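Local coordinates for protein DTDP-4-dehydrorhamnose reductase, rfbD ortholog (Clostridium acetobutylicum, PDB 1VL0) that probably catalyses the NAD(P)H-dependent reduction of dTDP-6-deoxy-L-lyxo-4-hexulose to dTDP-L-rhamnose, a step of dTDP-L-rhamnose biosynthesis, at residues G25-I28 with Q29-K33; N90-G93 with P94-A98; I223-W226 with Y227-A230. One frame throughout, in Å; residues are numbered along the deposited sequence.

Contact 1: residues G25-I28 with Q29-K33; sequences GREI and QKQLK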
loop_
_atom_site.group_PDB
_atom_site.type_symbol
_atom_site.label_atom_id
_atom_site.label_comp_id
_atom_site.label_asym_id
_atom_site.label_seq_id
_atom_site.Cartn_x
_atom_site.Cartn_y
_atom_site.Cartn_z
ATOM N N GLY A 25 -18.248 5.004 20.679
ATOM C CA GLY A 25 -17.476 5.861 21.564
ATOM C C GLY A 25 -17.957 5.737 23.005
ATOM O O GLY A 25 -17.166 5.574 23.917
ATOM N N ARG A 26 -19.271 5.766 23.189
ATOM C CA ARG A 26 -19.880 5.568 24.514
ATOM C C ARG A 26 -19.599 4.196 25.107
ATOM O O ARG A 26 -19.313 4.089 26.286
ATOM C CB ARG A 26 -21.385 5.785 24.465
ATOM C CG ARG A 26 -21.771 7.219 24.316
ATOM C CD ARG A 26 -23.244 7.411 24.101
ATOM N NE ARG A 26 -23.619 8.809 24.105
ATOM C CZ ARG A 26 -24.570 9.345 24.845
ATOM N NH1 ARG A 26 -25.276 8.607 25.678
ATOM N NH2 ARG A 26 -24.803 10.647 24.778
ATOM N N GLU A 27 -19.676 3.145 24.297
ATOM C CA GLU A 27 -19.432 1.829 24.808
ATOM C C GLU A 27 -17.978 1.620 25.238
ATOM O O GLU A 27 -17.705 0.984 26.269
ATOM C CB GLU A 27 -19.909 0.783 23.844
ATOM C CG GLU A 27 -19.786 -0.653 24.357
ATOM C CD GLU A 27 -20.577 -0.991 25.639
ATOM O OE1 GLU A 27 -21.607 -0.332 25.994
ATOM O OE2 GLU A 27 -20.179 -1.965 26.323
ATOM N N ILE A 28 -17.036 2.191 24.487
ATOM C CA ILE A 28 -15.640 2.061 24.829
ATOM C C ILE A 28 -15.369 2.782 26.145
ATOM O O ILE A 28 -14.670 2.263 27.016
ATOM C CB ILE A 28 -14.789 2.623 23.707
ATOM C CG1 ILE A 28 -14.856 1.678 22.495
ATOM C CG2 ILE A 28 -13.341 2.783 24.156
ATOM C CD1 ILE A 28 -14.054 2.106 21.282
ATOM N N GLN A 29 -15.925 3.979 26.289
ATOM C CA GLN A 29 -15.773 4.707 27.560
ATOM C C GLN A 29 -16.279 3.839 28.717
ATOM O O GLN A 29 -15.621 3.721 29.733
ATOM C CB GLN A 29 -16.540 6.020 27.516
ATOM C CG GLN A 29 -15.891 7.009 26.644
ATOM C CD GLN A 29 -16.569 8.341 26.650
ATOM O OE1 GLN A 29 -17.330 8.677 25.724
ATOM N NE2 GLN A 29 -16.306 9.110 27.676
ATOM N N LYS A 30 -17.431 3.194 28.510
ATOM C CA LYS A 30 -18.054 2.371 29.528
ATOM C C LYS A 30 -17.206 1.142 29.879
ATOM O O LYS A 30 -17.004 0.852 31.061
ATOM C CB LYS A 30 -19.438 1.964 29.064
ATOM C CG LYS A 30 -20.211 1.073 29.998
ATOM C CD LYS A 30 -21.668 1.058 29.550
ATOM C CE LYS A 30 -22.429 -0.147 30.063
ATOM N NZ LYS A 30 -23.837 -0.095 29.545
ATOM N N GLN A 31 -16.650 0.469 28.879
ATOM C CA GLN A 31 -15.791 -0.686 29.132
ATOM C C GLN A 31 -14.424 -0.313 29.712
ATOM O O GLN A 31 -13.742 -1.160 30.292
ATOM C CB GLN A 31 -15.634 -1.522 27.864
ATOM C CG GLN A 31 -16.931 -2.269 27.444
ATOM C CD GLN A 31 -16.734 -3.228 26.304
ATOM O OE1 GLN A 31 -15.602 -3.598 26.010
ATOM N NE2 GLN A 31 -17.824 -3.641 25.638
ATOM N N LEU A 32 -14.014 0.944 29.575
ATOM C CA LEU A 32 -12.754 1.397 30.138
ATOM C C LEU A 32 -12.885 2.002 31.542
ATOM O O LEU A 32 -11.896 2.267 32.186
ATOM C CB LEU A 32 -12.094 2.422 29.198
ATOM C CG LEU A 32 -11.458 1.886 27.920
ATOM C CD1 LEU A 32 -10.997 3.022 27.048
ATOM C CD2 LEU A 32 -10.321 0.913 28.180
ATOM N N LYS A 33 -14.102 2.253 32.003
ATOM C CA LYS A 33 -14.299 2.759 33.350
ATOM C C LYS A 33 -13.670 1.815 34.396
ATOM O O LYS A 33 -13.852 0.606 34.380
ATOM C CB LYS A 33 -15.785 2.989 33.656
ATOM C CG LYS A 33 -16.219 4.449 33.608
HETATM O O HOH W 1 -23.887 -1.282 27.289
#
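Glu27 and Gln31 meet across one turn of helix 23-32, the crossover helix of the beta-alpha-beta unit formed with strands 13-18 and 37-42 in the Rossmann-type, dinucleotide-binding part of the reductase. Regular i to i+4 backbone bonds run through the segment: Gln29 N to Gly25 O, Lys30 N to Arg26 O, Gln31 N to Glu27 O and Leu32 N to Ile28 O.

Glu27 and Gln31 repeat this spacing on the flank that faces helix 197-210. Glu27 sends CG away from its backbone N (chi1 -176°) and then folds about its CB-CG bond (chi2 61°), which turns the carboxylate along the helix toward the next turn. There OE2 accepts from NE2 of Gln31 at 3.0 Å, through its anti lone pair. The donor keeps OE2 close to its own amide plane, although carboxylate and amide planes stand 79° apart. NE2 also donates to the backbone O of Val198, so two acceptors hold the amide in place. Arg26 reaches backward instead, to a salt bridge with Asp166 and a hydrogen bond with Asn21.

Apolar contacts occupy the inner surface. Ile28 and Leu32 lie side by side and point the same way, CG2 of Ile28 touching CD1 of Leu32 at 3.7 Å, and both pack on the sheet, Ile28 against Ile17 and Leu32 against Ile15 and Val39.

Lys30 may add a weak attraction between opposite charges: its NZ stays 4.2 Å from Glu27 OE1, beyond a salt bridge. A water donates to Glu27 OE1 at 2.8 Å, but its 2.5 Å approach to Lys30 NZ is too short to trust, leaving the bridge doubtful in detail.

Contact 2: residues N90-G93 with P94-A98; sequences NAIG and PKNLA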
loop_
_atom_site.group_PDB
_atom_site.type_symbol
_atom_site.label_atom_id
_atom_site.label_comp_id
_atom_site.label_asym_id
_atom_site.label_seq_id
_atom_site.Cartn_x
_atom_site.Cartn_y
_atom_site.Cartn_z
ATOM N N ASN A 90 -14.619 11.162 6.607
ATOM C CA ASN A 90 -14.371 9.723 6.509
ATOM C C ASN A 90 -12.957 9.361 6.043
ATOM O O ASN A 90 -12.520 8.246 6.309
ATOM C CB ASN A 90 -15.411 9.048 5.603
ATOM C CG ASN A 90 -16.780 8.999 6.234
ATOM O OD1 ASN A 90 -16.921 9.148 7.440
ATOM N ND2 ASN A 90 -17.810 8.795 5.419
ATOM N N ALA A 91 -12.259 10.287 5.362
ATOM C CA ALA A 91 -10.909 10.027 4.851
ATOM C C ALA A 91 -9.842 10.942 5.405
ATOM O O ALA A 91 -8.828 10.454 5.879
ATOM C CB ALA A 91 -10.892 10.079 3.402
ATOM N N ILE A 92 -10.063 12.257 5.318
ATOM C CA ILE A 92 -9.083 13.253 5.799
ATOM C C ILE A 92 -8.942 13.194 7.316
ATOM O O ILE A 92 -7.866 13.389 7.856
ATOM C CB ILE A 92 -9.501 14.706 5.395
ATOM C CG1 ILE A 92 -9.561 14.916 3.879
ATOM C CG2 ILE A 92 -8.581 15.781 6.029
ATOM C CD1 ILE A 92 -8.428 14.419 3.136
ATOM N N GLY A 93 -10.052 12.965 8.018
ATOM C CA GLY A 93 -9.984 12.809 9.469
ATOM C C GLY A 93 -9.036 11.720 9.908
ATOM O O GLY A 93 -8.117 11.958 10.667
ATOM N N PRO A 94 -9.261 10.499 9.437
ATOM C CA PRO A 94 -8.321 9.383 9.677
ATOM C C PRO A 94 -6.850 9.659 9.281
ATOM O O PRO A 94 -5.895 9.378 10.091
ATOM C CB PRO A 94 -8.928 8.248 8.882
ATOM C CG PRO A 94 -10.386 8.575 8.861
ATOM C CD PRO A 94 -10.487 10.058 8.778
ATOM N N LYS A 95 -6.677 10.302 8.125
ATOM C CA LYS A 95 -5.358 10.742 7.659
ATOM C C LYS A 95 -4.713 11.620 8.697
ATOM O O LYS A 95 -3.556 11.405 9.045
ATOM C CB LYS A 95 -5.472 11.566 6.352
ATOM C CG LYS A 95 -4.180 12.326 5.932
ATOM C CD LYS A 95 -4.395 13.388 4.845
ATOM C CE LYS A 95 -4.111 14.824 5.308
ATOM N NZ LYS A 95 -2.765 15.175 5.772
ATOM N N ASN A 96 -5.451 12.633 9.141
ATOM C CA ASN A 96 -4.925 13.597 10.096
ATOM C C ASN A 96 -4.546 12.917 11.407
ATOM O O ASN A 96 -3.494 13.241 12.025
ATOM C CB ASN A 96 -5.927 14.746 10.362
ATOM C CG ASN A 96 -6.105 15.693 9.163
ATOM O OD1 ASN A 96 -5.254 15.779 8.310
ATOM N ND2 ASN A 96 -7.205 16.438 9.143
ATOM N N LEU A 97 -5.398 12.004 11.855
ATOM C CA LEU A 97 -5.188 11.322 13.131
ATOM C C LEU A 97 -4.052 10.324 13.083
ATOM O O LEU A 97 -3.265 10.197 14.034
ATOM C CB LEU A 97 -6.488 10.619 13.549
ATOM C CG LEU A 97 -7.699 11.516 13.837
ATOM C CD1 LEU A 97 -8.929 10.645 14.015
ATOM C CD2 LEU A 97 -7.500 12.364 15.105
ATOM N N ALA A 98 -3.951 9.618 11.969
ATOM C CA ALA A 98 -2.898 8.630 11.771
ATOM C C ALA A 98 -1.500 9.251 11.776
ATOM O O ALA A 98 -0.579 8.751 12.475
ATOM C CB ALA A 98 -3.147 7.828 10.495
#
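The backbone of Asn90-Ala98 runs as helix through a proline kink: a wider pi-type turn spans 90-92, Pro94 N makes no bond to the preceding turn, and i to i+4 bonding continues as Lys95 N donates to Ala91 O, Asn96 N to Ile92 O and Leu97 N to Gly93 O.

The proline ring sits as a knob among Asn90, Ala91, Ile92 and Gly93. Pro94 CG lies 3.3 Å from Asn90 O, so carbon faces the carbonyl that an N-H at this position would meet in a regular helix. Ala91 O still takes the N-H of Lys95, with Pro94 CD beside it at 3.4 Å. One turn on, the side chains of Asn96 and Ile92 cross at a slant: Asn96 CG is anti to the carbonyl carbon (chi1 -70°), which brings ND2 to 3.5 Å from Ile92 CG2. That amide nitrogen donates to the backbone O of Ile49, itself an NADH-binding residue. Leu97 lays its CG at 3.2 Å from Gly93 O and packs on Ile108, Val55 and Phe59.

Lys95 bends at its far end and gives NZ to Tyr213 O and Asn212 OD1 of the second subunit. At the start, Asn90 bonds His73 N and Thr140 OG1, beside Ala72 and Lys141 of the NADH site.

The kink is a feature of this chain; a helix resting on parallel strand 107-113 and touching helices 52-62 and 136-151 is part of the Rossmann-type fold.

Contact 3: residues I223-W226 with Y227-A230; sequences ICSW and YDFA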
loop_
_atom_site.group_PDB
_atom_site.type_symbol
_atom_site.label_atom_id
_atom_site.label_comp_id
_atom_site.label_asym_id
_atom_site.label_seq_id
_atom_site.Cartn_x
_atom_site.Cartn_y
_atom_site.Cartn_z
ATOM N N ILE A 223 -25.734 -14.952 10.641
ATOM C CA ILE A 223 -26.174 -14.305 9.404
ATOM C C ILE A 223 -27.695 -14.189 9.386
ATOM O O ILE A 223 -28.380 -15.111 9.767
ATOM C CB ILE A 223 -25.682 -15.122 8.180
ATOM C CG1 ILE A 223 -26.398 -14.688 6.894
ATOM C CG2 ILE A 223 -25.912 -16.631 8.414
ATOM C CD1 ILE A 223 -25.913 -15.381 5.647
ATOM N N CYS A 224 -28.210 -13.042 8.941
ATOM C CA CYS A 224 -29.630 -12.869 8.677
ATOM C C CYS A 224 -29.888 -11.690 7.735
ATOM O O CYS A 224 -28.978 -10.961 7.367
ATOM C CB CYS A 224 -30.375 -12.699 9.997
ATOM S SG CYS A 224 -30.032 -11.142 10.885
ATOM N N SER A 225 -31.137 -11.540 7.312
ATOM C CA SER A 225 -31.587 -10.357 6.595
ATOM C C SER A 225 -32.099 -9.309 7.574
ATOM O O SER A 225 -32.334 -9.629 8.755
ATOM C CB SER A 225 -32.737 -10.714 5.650
ATOM O OG SER A 225 -33.897 -11.034 6.419
ATOM N N TRP A 226 -32.330 -8.080 7.085
ATOM C CA TRP A 226 -32.973 -7.028 7.905
ATOM C C TRP A 226 -34.356 -7.451 8.379
ATOM O O TRP A 226 -34.741 -7.124 9.516
ATOM C CB TRP A 226 -33.074 -5.685 7.193
ATOM C CG TRP A 226 -31.783 -5.020 6.944
ATOM C CD1 TRP A 226 -31.127 -4.932 5.739
ATOM C CD2 TRP A 226 -30.983 -4.290 7.883
ATOM N NE1 TRP A 226 -29.961 -4.217 5.882
ATOM C CE2 TRP A 226 -29.842 -3.820 7.188
ATOM C CE3 TRP A 226 -31.095 -4.015 9.253
ATOM C CZ2 TRP A 226 -28.843 -3.067 7.805
ATOM C CZ3 TRP A 226 -30.100 -3.293 9.871
ATOM C CH2 TRP A 226 -28.980 -2.817 9.147
ATOM N N TYR A 227 -35.084 -8.170 7.519
ATOM C CA TYR A 227 -36.378 -8.750 7.856
ATOM C C TYR A 227 -36.246 -9.683 9.096
ATOM O O TYR A 227 -36.942 -9.533 10.091
ATOM C CB TYR A 227 -36.983 -9.457 6.627
ATOM C CG TYR A 227 -38.135 -10.384 6.977
ATOM C CD1 TYR A 227 -39.419 -9.885 7.224
ATOM C CD2 TYR A 227 -37.917 -11.757 7.124
ATOM C CE1 TYR A 227 -40.454 -10.731 7.579
ATOM C CE2 TYR A 227 -38.931 -12.607 7.477
ATOM C CZ TYR A 227 -40.209 -12.090 7.706
ATOM O OH TYR A 227 -41.218 -12.945 8.046
ATOM N N ASP A 228 -35.301 -10.612 9.057
ATOM C CA ASP A 228 -35.086 -11.518 10.165
ATOM C C ASP A 228 -34.726 -10.733 11.451
ATOM O O ASP A 228 -35.110 -11.100 12.561
ATOM C CB ASP A 228 -33.934 -12.447 9.875
ATOM C CG ASP A 228 -34.167 -13.387 8.711
ATOM O OD1 ASP A 228 -35.314 -13.852 8.533
ATOM O OD2 ASP A 228 -33.225 -13.706 7.947
ATOM N N PHE A 229 -33.958 -9.681 11.283
ATOM C CA PHE A 229 -33.518 -8.814 12.405
ATOM C C PHE A 229 -34.775 -8.202 13.052
ATOM O O PHE A 229 -34.966 -8.309 14.271
ATOM C CB PHE A 229 -32.568 -7.786 11.825
ATOM C CG PHE A 229 -31.832 -6.924 12.814
ATOM C CD1 PHE A 229 -31.929 -7.083 14.198
ATOM C CD2 PHE A 229 -30.997 -5.930 12.332
ATOM C CE1 PHE A 229 -31.209 -6.251 15.071
ATOM C CE2 PHE A 229 -30.281 -5.116 13.216
ATOM C CZ PHE A 229 -30.409 -5.271 14.581
ATOM N N ALA A 230 -35.665 -7.646 12.220
ATOM C CA ALA A 230 -36.921 -7.037 12.685
ATOM C C ALA A 230 -37.809 -8.062 13.403
ATOM O O ALA A 230 -38.327 -7.803 14.490
ATOM C CB ALA A 230 -37.660 -6.410 11.521
#
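Ser225 and Asp228 form a capping box at the start of helix 226-237, where the short strand 224-225 gives way to the helix. Ser225 is the N-cap. Its OG accepts from Asp228 N at 3.0 Å. In return OD2 of Asp228 accepts from Ser225 N at 3.1 Å in a nearly straight bond (176°), the donor lying on the anti side and out of the carboxylate plane. Each side chain thus takes up a backbone N-H of the other residue, and a carboxylate beside the helix N-terminus would probably be stabilised by the helix dipole. Cys224 adds an apolar touch to the cap, with its CB 3.6 Å from Asp228 CB. The helix then continues with Phe229 N bonded to Ser225 O and Ala230 N to Trp226 O.

Beyond the cap, the tight part is the aromatic side round the buried Phe229. Trp226 and Phe229 lie side by side and point the same way, rim to rim, with planes 24° apart and ring centroids 5.9 Å apart; neither ring lies over the face of the other. CG of Phe229 swings away from its backbone N (chi1 -171°), carrying the ring alongside the indole. Trp162 stacks on Trp226, Phe170 meets both rings, and Pro194 and Leu283 pack on Phe229.

The looser side belongs to Tyr227, which is partly exposed. Its ring leads away from residues 223-226 and meets His188 edge-to-face, and the same histidine gives Ser225 OG a hydrogen-bonding partner through ND1. Tyr227 offers CB to Ser225 OG at 3.5 Å. Back on the aromatic side, the rim contact is made by Trp226 CE3, which comes to 3.6 Å from Phe229 CD2.

The three contacts show how local helix geometry is placed round one cofactor. Contacts 1 and 2 belong to helices of the Rossmann-type part, with centres 22 Å apart and nearest atoms about 12 Å apart. Contact 3 starts a helix beyond the cofactor, its centre 27 Å from that of contact 1 and 33 Å from that of contact 2, on the opposite side of the chain's centre from the latter. None touches another, yet the bound dihydronicotinamide adenine dinucleotide lies about 6 Å from Gly25 of contact 1 and from the side chains of Asn90 in contact 2 and Trp226 in contact 3. Contact 2 alone also reaches a second subunit.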